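Local atomic coordinates of phosphodiesterase (Pseudomonas aeruginosa, PDB entry 4G75), a protein that acts as a colicin M-like bacteriocin, a magnesium-binding phosphodiesterase that probably kills rival bacteria by hydrolysing a precursor of their peptidoglycan. Residues A27-P30 against P34-V37; V47-V50 against K56-L59; A66-T71 against G262-Q267. One frame throughout, in Å; residues are numbered along the deposited sequence.

Contact 1: A27-P30 against P34-V37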
loop_
_atom_site.group_PDB
_atom_site.type_symbol
_atom_site.label_atom_id
_atom_site.label_comp_id
_atom_site.label_asym_id
_atom_site.label_seq_id
_atom_site.Cartn_x
_atom_site.Cartn_y
_atom_site.Cartn_z
ATOM N N ALA A 27 2.753 -27.415 23.849
ATOM C CA ALA A 27 3.513 -27.224 25.080
ATOM C C ALA A 27 3.262 -25.848 25.680
ATOM O O ALA A 27 3.468 -25.643 26.875
ATOM C CB ALA A 27 4.999 -27.431 24.834
ATOM N N ASN A 28 2.823 -24.909 24.847
ATOM C CA ASN A 28 2.550 -23.544 25.291
ATOM C C ASN A 28 1.192 -23.381 25.958
ATOM O O ASN A 28 0.925 -22.356 26.584
ATOM C CB ASN A 28 2.625 -22.568 24.110
ATOM C CG ASN A 28 4.024 -22.422 23.563
ATOM O OD1 ASN A 28 5.003 -22.539 24.297
ATOM N ND2 ASN A 28 4.129 -22.160 22.263
ATOM N N TRP A 29 0.333 -24.381 25.813
ATOM C CA TRP A 29 -1.076 -24.197 26.144
ATOM C C TRP A 29 -1.651 -25.260 27.078
ATOM O O TRP A 29 -2.103 -26.302 26.625
ATOM C CB TRP A 29 -1.890 -24.125 24.854
ATOM C CG TRP A 29 -1.385 -23.054 23.920
ATOM C CD1 TRP A 29 -0.587 -23.227 22.829
ATOM C CD2 TRP A 29 -1.626 -21.643 24.018
ATOM N NE1 TRP A 29 -0.328 -22.015 22.231
ATOM C CE2 TRP A 29 -0.957 -21.028 22.943
ATOM C CE3 TRP A 29 -2.356 -20.843 24.905
ATOM C CZ2 TRP A 29 -0.990 -19.648 22.732
ATOM C CZ3 TRP A 29 -2.391 -19.478 24.692
ATOM C CH2 TRP A 29 -1.711 -18.893 23.615
ATOM N N PRO A 30 -1.651 -24.976 28.386
ATOM C CA PRO A 30 -2.155 -25.908 29.401
ATOM C C PRO A 30 -3.632 -26.255 29.206
ATOM O O PRO A 30 -4.062 -27.326 29.625
ATOM C CB PRO A 30 -1.969 -25.124 30.707
ATOM C CG PRO A 30 -1.920 -23.684 30.270
ATOM C CD PRO A 30 -1.136 -23.744 29.004
ATOM N N PRO A 34 -9.064 -19.128 23.897
ATOM C CA PRO A 34 -9.413 -18.279 22.754
ATOM C C PRO A 34 -8.180 -17.514 22.284
ATOM O O PRO A 34 -8.115 -17.132 21.120
ATOM C CB PRO A 34 -10.447 -17.296 23.321
ATOM C CG PRO A 34 -10.544 -17.567 24.790
ATOM C CD PRO A 34 -9.496 -18.554 25.183
ATOM N N ALA A 35 -7.223 -17.298 23.183
ATOM C CA ALA A 35 -5.952 -16.678 22.818
ATOM C C ALA A 35 -5.124 -17.603 21.920
ATOM O O ALA A 35 -4.464 -17.157 20.974
ATOM C CB ALA A 35 -5.170 -16.310 24.072
ATOM N N GLN A 36 -5.152 -18.897 22.217
ATOM C CA GLN A 36 -4.462 -19.864 21.372
ATOM C C GLN A 36 -5.080 -19.863 19.986
ATOM O O GLN A 36 -4.379 -19.933 18.979
ATOM C CB GLN A 36 -4.527 -21.266 21.986
ATOM C CG GLN A 36 -3.792 -22.348 21.201
ATOM C CD GLN A 36 -4.669 -23.024 20.158
ATOM O OE1 GLN A 36 -5.893 -22.874 20.159
ATOM N NE2 GLN A 36 -4.044 -23.782 19.265
ATOM N N VAL A 37 -6.403 -19.781 19.940
ATOM C CA VAL A 37 -7.112 -19.781 18.671
ATOM C C VAL A 37 -6.701 -18.539 17.879
ATOM O O VAL A 37 -6.501 -18.602 16.663
ATOM C CB VAL A 37 -8.635 -19.789 18.881
ATOM C CG1 VAL A 37 -9.359 -19.725 17.537
ATOM C CG2 VAL A 37 -9.061 -21.032 19.660
#
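The indole of Trp29 lies against the first turn of helix 34-49, and the aliphatic part of Gln36 is spread over one of its faces. Gln36 CG sits above the five-membered ring, 3.5 Å from its centroid and only 3° off the ring normal, a CH-pi contact. CB of the same residue lies over the middle of the indole, with Trp29 CD2 at 3.6 Å. The six-membered ring reaches past the side chain to the helix backbone: Trp29 CH2 is 3.7 Å from Gln36 CA and 4.0 Å from Ala35 C. The methyl group of Ala35 adds a looser apolar touch at the margin, its CB 4.3 Å from Trp29 CZ3.

With chi1 of -178° turning CG away from the backbone N, the CB-CG segment of Gln36 lies across the indole; a bend at chi2 of -89° then carries the amide off the aromatic surface. There NE2 donates a hydrogen bond to the carbonyl oxygen of Gly23. The indole N-H is bonded too: Trp29 NE1 donates to Tyr22 O, an oxygen that also accepts a bond from Asn28 ND2. On the helix side, Ser33 OG accepts a hydrogen bond from Gln36 N and a weak one from Ala35 N, tying the loop to the opening turn.

Contact 1, a surface contact distant from the magnesium site, is therefore divided by chemistry. Methylene groups and backbone carbons meet the pi surface, while both polar side-chain ends are committed to the carbonyl oxygens of Tyr22 and Gly23, in the last turn of helix 18-24. With each polar end bonded in this way, the indole and the methylenes probably have little freedom to slide, and the end of helix 18-24 is linked to the start of helix 34-49.

Contact 2: V47-V50 against K56-L59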
loop_
_atom_site.group_PDB
_atom_site.type_symbol
_atom_site.label_atom_id
_atom_site.label_comp_id
_atom_site.label_asym_id
_atom_site.label_seq_id
_atom_site.Cartn_x
_atom_site.Cartn_y
_atom_site.Cartn_z
ATOM N N VAL A 47 -0.687 -16.017 5.323
ATOM C CA VAL A 47 -0.513 -16.657 4.024
ATOM C C VAL A 47 -1.108 -15.773 2.932
ATOM O O VAL A 47 -0.523 -15.603 1.860
ATOM C CB VAL A 47 -1.164 -18.057 3.993
ATOM C CG1 VAL A 47 -1.312 -18.552 2.547
ATOM C CG2 VAL A 47 -0.331 -19.040 4.811
ATOM N N ALA A 48 -2.279 -15.217 3.207
ATOM C CA ALA A 48 -2.907 -14.302 2.268
ATOM C C ALA A 48 -2.092 -13.023 2.140
ATOM O O ALA A 48 -1.814 -12.575 1.033
ATOM C CB ALA A 48 -4.341 -13.988 2.699
ATOM N N TYR A 49 -1.687 -12.455 3.273
ATOM C CA TYR A 49 -0.984 -11.169 3.267
ATOM C C TYR A 49 0.311 -11.191 2.449
ATOM O O TYR A 49 0.612 -10.224 1.722
ATOM C CB TYR A 49 -0.699 -10.674 4.694
ATOM C CG TYR A 49 -1.919 -10.260 5.499
ATOM C CD1 TYR A 49 -2.893 -9.434 4.954
ATOM C CD2 TYR A 49 -2.069 -10.669 6.825
ATOM C CE1 TYR A 49 -3.989 -9.039 5.685
ATOM C CE2 TYR A 49 -3.169 -10.281 7.576
ATOM C CZ TYR A 49 -4.125 -9.465 7.002
ATOM O OH TYR A 49 -5.223 -9.073 7.724
ATOM N N VAL A 50 1.081 -12.274 2.553
ATOM C CA VAL A 50 2.370 -12.306 1.868
ATOM C C VAL A 50 2.232 -12.294 0.345
ATOM O O VAL A 50 3.208 -12.070 -0.358
ATOM C CB VAL A 50 3.290 -13.477 2.312
ATOM C CG1 VAL A 50 3.629 -13.369 3.793
ATOM C CG2 VAL A 50 2.659 -14.831 1.978
ATOM N N LYS A 56 -9.619 -9.591 1.859
ATOM C CA LYS A 56 -10.450 -10.684 2.346
ATOM C C LYS A 56 -10.229 -11.037 3.824
ATOM O O LYS A 56 -11.191 -11.137 4.580
ATOM C CB LYS A 56 -10.331 -11.907 1.434
ATOM C CG LYS A 56 -10.998 -11.707 0.075
ATOM C CD LYS A 56 -10.686 -12.874 -0.856
ATOM C CE LYS A 56 -11.312 -12.673 -2.228
ATOM N NZ LYS A 56 -11.098 -13.860 -3.087
ATOM N N PRO A 57 -8.968 -11.189 4.254
ATOM C CA PRO A 57 -8.778 -11.506 5.676
ATOM C C PRO A 57 -9.346 -10.432 6.603
ATOM O O PRO A 57 -9.954 -10.770 7.616
ATOM C CB PRO A 57 -7.253 -11.580 5.839
ATOM C CG PRO A 57 -6.693 -11.633 4.457
ATOM C CD PRO A 57 -7.699 -11.099 3.509
ATOM N N LEU A 58 -9.154 -9.156 6.265
ATOM C CA LEU A 58 -9.661 -8.081 7.102
ATOM C C LEU A 58 -11.181 -8.007 7.054
ATOM O O LEU A 58 -11.830 -7.796 8.075
ATOM C CB LEU A 58 -9.048 -6.737 6.705
ATOM C CG LEU A 58 -7.573 -6.551 7.052
ATOM C CD1 LEU A 58 -7.100 -5.198 6.526
ATOM C CD2 LEU A 58 -7.366 -6.636 8.555
ATOM N N LEU A 59 -11.746 -8.204 5.867
ATOM C CA LEU A 59 -13.194 -8.162 5.715
ATOM C C LEU A 59 -13.867 -9.285 6.493
ATOM O O LEU A 59 -14.932 -9.096 7.081
ATOM C CB LEU A 59 -13.582 -8.220 4.237
ATOM C CG LEU A 59 -13.404 -6.901 3.481
ATOM C CD1 LEU A 59 -13.564 -7.131 1.994
ATOM C CD2 LEU A 59 -14.381 -5.848 3.983
#
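Pro57 packs into the angle between Ala48 and Tyr49, bringing the last turn of helix 34-49 against the first turn of helix 55-65. The CA atoms of Ala48 and Pro57 are 7.3 Å apart, a close approach consistent with the small side chain on one helix and the compact ring on the other. Pro57 CG meets the methyl CB of Ala48 at 3.8 Å and Tyr49 CE1 at 3.9 Å. It approaches the phenol obliquely, and the two side chains run past each other in opposite directions.

The conformation of Tyr49 decides how far this contact extends. With CG beside the backbone N and anti to the carbonyl carbon (chi1 -69°), the side chain reaches along the flank of the pyrrolidine ring, and OH comes within 3.7 Å of Pro57 CB. Beyond the proline, Tyr49 OH meets Leu58 CD2 at 3.3 Å. Leu58 also has CG anti to its carbonyl carbon (chi1 -71°), and its side chain crosses the tyrosine at about a right angle. With chi2 near 177°, CD1 extends the chain, while CD2 is the methyl that meets the hydroxyl.

Much of the second shell comes from helix 81-102. Tyr49 OH is hydrogen-bonded to Asp88 OD2, and Leu58 packs on both Phe85 and Asp88, while Tyr75 from a loop touches Ala48 and Pro57. Lacking a backbone N-H, Pro57 suits the opening turn of its helix, where no earlier helical carbonyl calls for one.

All four touching residues are buried and the cohesion across the contact is apolar. The one side-chain polar atom at the interface, the tyrosine hydroxyl, has its partner in helix 81-102, which probably makes its burial affordable and restricts rotation of the phenol.

Contact 3: A66-T71 against G262-Q267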
loop_
_atom_site.group_PDB
_atom_site.type_symbol
_atom_site.label_atom_id
_atom_site.label_comp_id
_atom_site.label_asym_id
_atom_site.label_seq_id
_atom_site.Cartn_x
_atom_site.Cartn_y
_atom_site.Cartn_z
ATOM N N ALA A 66 -18.784 -6.830 13.148
ATOM C CA ALA A 66 -19.926 -5.941 12.932
ATOM C C ALA A 66 -21.212 -6.686 12.582
ATOM O O ALA A 66 -22.226 -6.061 12.271
ATOM C CB ALA A 66 -19.603 -4.905 11.862
ATOM N N ASN A 67 -21.166 -8.013 12.627
ATOM C CA ASN A 67 -22.350 -8.827 12.364
ATOM C C ASN A 67 -22.996 -8.519 11.021
ATOM O O ASN A 67 -24.197 -8.251 10.940
ATOM C CB ASN A 67 -23.378 -8.646 13.481
ATOM C CG ASN A 67 -22.851 -9.086 14.828
ATOM O OD1 ASN A 67 -22.875 -8.324 15.796
ATOM N ND2 ASN A 67 -22.359 -10.318 14.896
ATOM N N TRP A 68 -22.197 -8.554 9.962
ATOM C CA TRP A 68 -22.724 -8.337 8.627
ATOM C C TRP A 68 -23.536 -9.541 8.193
ATOM O O TRP A 68 -24.454 -9.419 7.391
ATOM C CB TRP A 68 -21.588 -8.129 7.629
ATOM C CG TRP A 68 -20.943 -6.786 7.683
ATOM C CD1 TRP A 68 -21.139 -5.809 8.614
ATOM C CD2 TRP A 68 -19.952 -6.291 6.781
ATOM N NE1 TRP A 68 -20.344 -4.722 8.332
ATOM C CE2 TRP A 68 -19.605 -4.995 7.210
ATOM C CE3 TRP A 68 -19.333 -6.817 5.645
ATOM C CZ2 TRP A 68 -18.660 -4.216 6.542
ATOM C CZ3 TRP A 68 -18.403 -6.039 4.977
ATOM C CH2 TRP A 68 -18.074 -4.755 5.431
ATOM N N GLY A 69 -23.178 -10.708 8.719
ATOM C CA GLY A 69 -23.810 -11.951 8.319
ATOM C C GLY A 69 -23.475 -12.323 6.886
ATOM O O GLY A 69 -24.209 -13.067 6.241
ATOM N N THR A 70 -22.360 -11.801 6.387
ATOM C CA THR A 70 -21.930 -12.059 5.020
ATOM C C THR A 70 -20.792 -13.077 4.974
ATOM O O THR A 70 -20.424 -13.654 5.999
ATOM C CB THR A 70 -21.478 -10.755 4.334
ATOM O OG1 THR A 70 -20.594 -10.042 5.209
ATOM C CG2 THR A 70 -22.681 -9.879 4.030
ATOM N N THR A 71 -20.228 -13.289 3.786
ATOM C CA THR A 71 -19.205 -14.317 3.602
ATOM C C THR A 71 -17.955 -14.041 4.433
ATOM O O THR A 71 -17.549 -12.891 4.603
ATOM C CB THR A 71 -18.797 -14.466 2.119
ATOM O OG1 THR A 71 -17.933 -15.601 1.966
ATOM C CG2 THR A 71 -18.073 -13.217 1.630
ATOM N N GLY A 262 -15.232 0.969 4.871
ATOM C CA GLY A 262 -14.817 2.357 4.968
ATOM C C GLY A 262 -15.861 3.243 5.611
ATOM O O GLY A 262 -15.535 4.229 6.275
ATOM N N ARG A 263 -17.126 2.895 5.407
ATOM C CA ARG A 263 -18.225 3.678 5.963
ATOM C C ARG A 263 -18.481 3.372 7.435
ATOM O O ARG A 263 -19.118 4.155 8.133
ATOM C CB ARG A 263 -19.498 3.459 5.144
ATOM C CG ARG A 263 -19.464 4.153 3.802
ATOM C CD ARG A 263 -20.475 3.583 2.822
ATOM N NE ARG A 263 -20.346 4.226 1.516
ATOM C CZ ARG A 263 -21.017 3.857 0.431
ATOM N NH1 ARG A 263 -21.874 2.847 0.496
ATOM N NH2 ARG A 263 -20.833 4.498 -0.715
ATOM N N GLU A 264 -17.971 2.242 7.912
ATOM C CA GLU A 264 -18.259 1.805 9.270
ATOM C C GLU A 264 -17.055 1.866 10.203
ATOM O O GLU A 264 -17.210 1.956 11.414
ATOM C CB GLU A 264 -18.787 0.374 9.259
ATOM C CG GLU A 264 -19.996 0.159 8.381
ATOM C CD GLU A 264 -20.531 -1.253 8.489
ATOM O OE1 GLU A 264 -19.909 -2.069 9.206
ATOM O OE2 GLU A 264 -21.574 -1.542 7.863
ATOM N N VAL A 265 -15.857 1.803 9.641
ATOM C CA VAL A 265 -14.667 1.604 10.463
ATOM C C VAL A 265 -14.437 2.716 11.495
ATOM O O VAL A 265 -13.906 2.468 12.582
ATOM C CB VAL A 265 -13.413 1.384 9.585
ATOM C CG1 VAL A 265 -12.960 2.698 8.962
ATOM C CG2 VAL A 265 -12.302 0.735 10.396
ATOM N N GLY A 266 -14.850 3.935 11.160
ATOM C CA GLY A 266 -14.686 5.065 12.057
ATOM C C GLY A 266 -15.522 4.981 13.324
ATOM O O GLY A 266 -15.257 5.685 14.298
ATOM N N GLN A 267 -16.535 4.121 13.316
ATOM C CA GLN A 267 -17.338 3.890 14.511
ATOM C C GLN A 267 -16.464 3.328 15.620
ATOM O O GLN A 267 -16.679 3.611 16.797
ATOM C CB GLN A 267 -18.446 2.874 14.230
ATOM C CG GLN A 267 -19.185 3.060 12.925
ATOM C CD GLN A 267 -20.509 3.748 13.103
ATOM O OE1 GLN A 267 -20.577 4.970 13.223
ATOM N NE2 GLN A 267 -21.580 2.964 13.116
#
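Trp68 and Glu264 meet through a hydrogen bond: NE1 of the indole donates to Glu264 OE1 at 2.8 Å, with an N-H...O angle of 157°. The acceptor lies in the ring plane and is met on the syn side, 25° out of the carboxylate plane, which itself stands nearly perpendicular to the indole (87°). An extended glutamate chain carries the carboxylate away from the end of helix 255-264 to this edge. Close by, Ala66 CB packs 3.9 Å from Glu264 OE1.

The carboxylate has further partners. OE1 also accepts a hydrogen bond from Trp62 NE1, and OE2 forms a salt bridge with Arg260 NE, which probably favours the charged form. Arg260 makes a cation-pi contact with Trp68, whose ring also meets that of Trp62.

Outside this cluster the contact is thin, burying just 94 Å² in all, and the loop beyond Trp68, with Gly69 and Thr70, lies on the exposed side. At Asn67, positive phi and two bonds back into the last turn define a Schellman motif that closes helix 55-65; the Trp68-Glu264 bond just after it ties this end to the end of helix 255-264.

Overall arrangement
From the N terminus, contact 1 comes first, closing the short loop that leads from helix 18-24 into helix 34-49. The same helix then runs on to contact 2, where the turn into helix 55-65 is closed; the two contacts lie about 23 Å apart between centres. Helix 55-65 continues to contact 3, which joins the loop after it to the end of helix 255-264, nearly 200 residues later. None nests in or crosses another: they follow in series. Contacts 2 and 3 touch, Leu59 CD2 lying 4.1 Å from Trp68 CH2. Contact 3 ties the N-terminal helices to helix 255-264, within the colicin M family region, while contacts 1 and 2 join neighbouring helices in the chain.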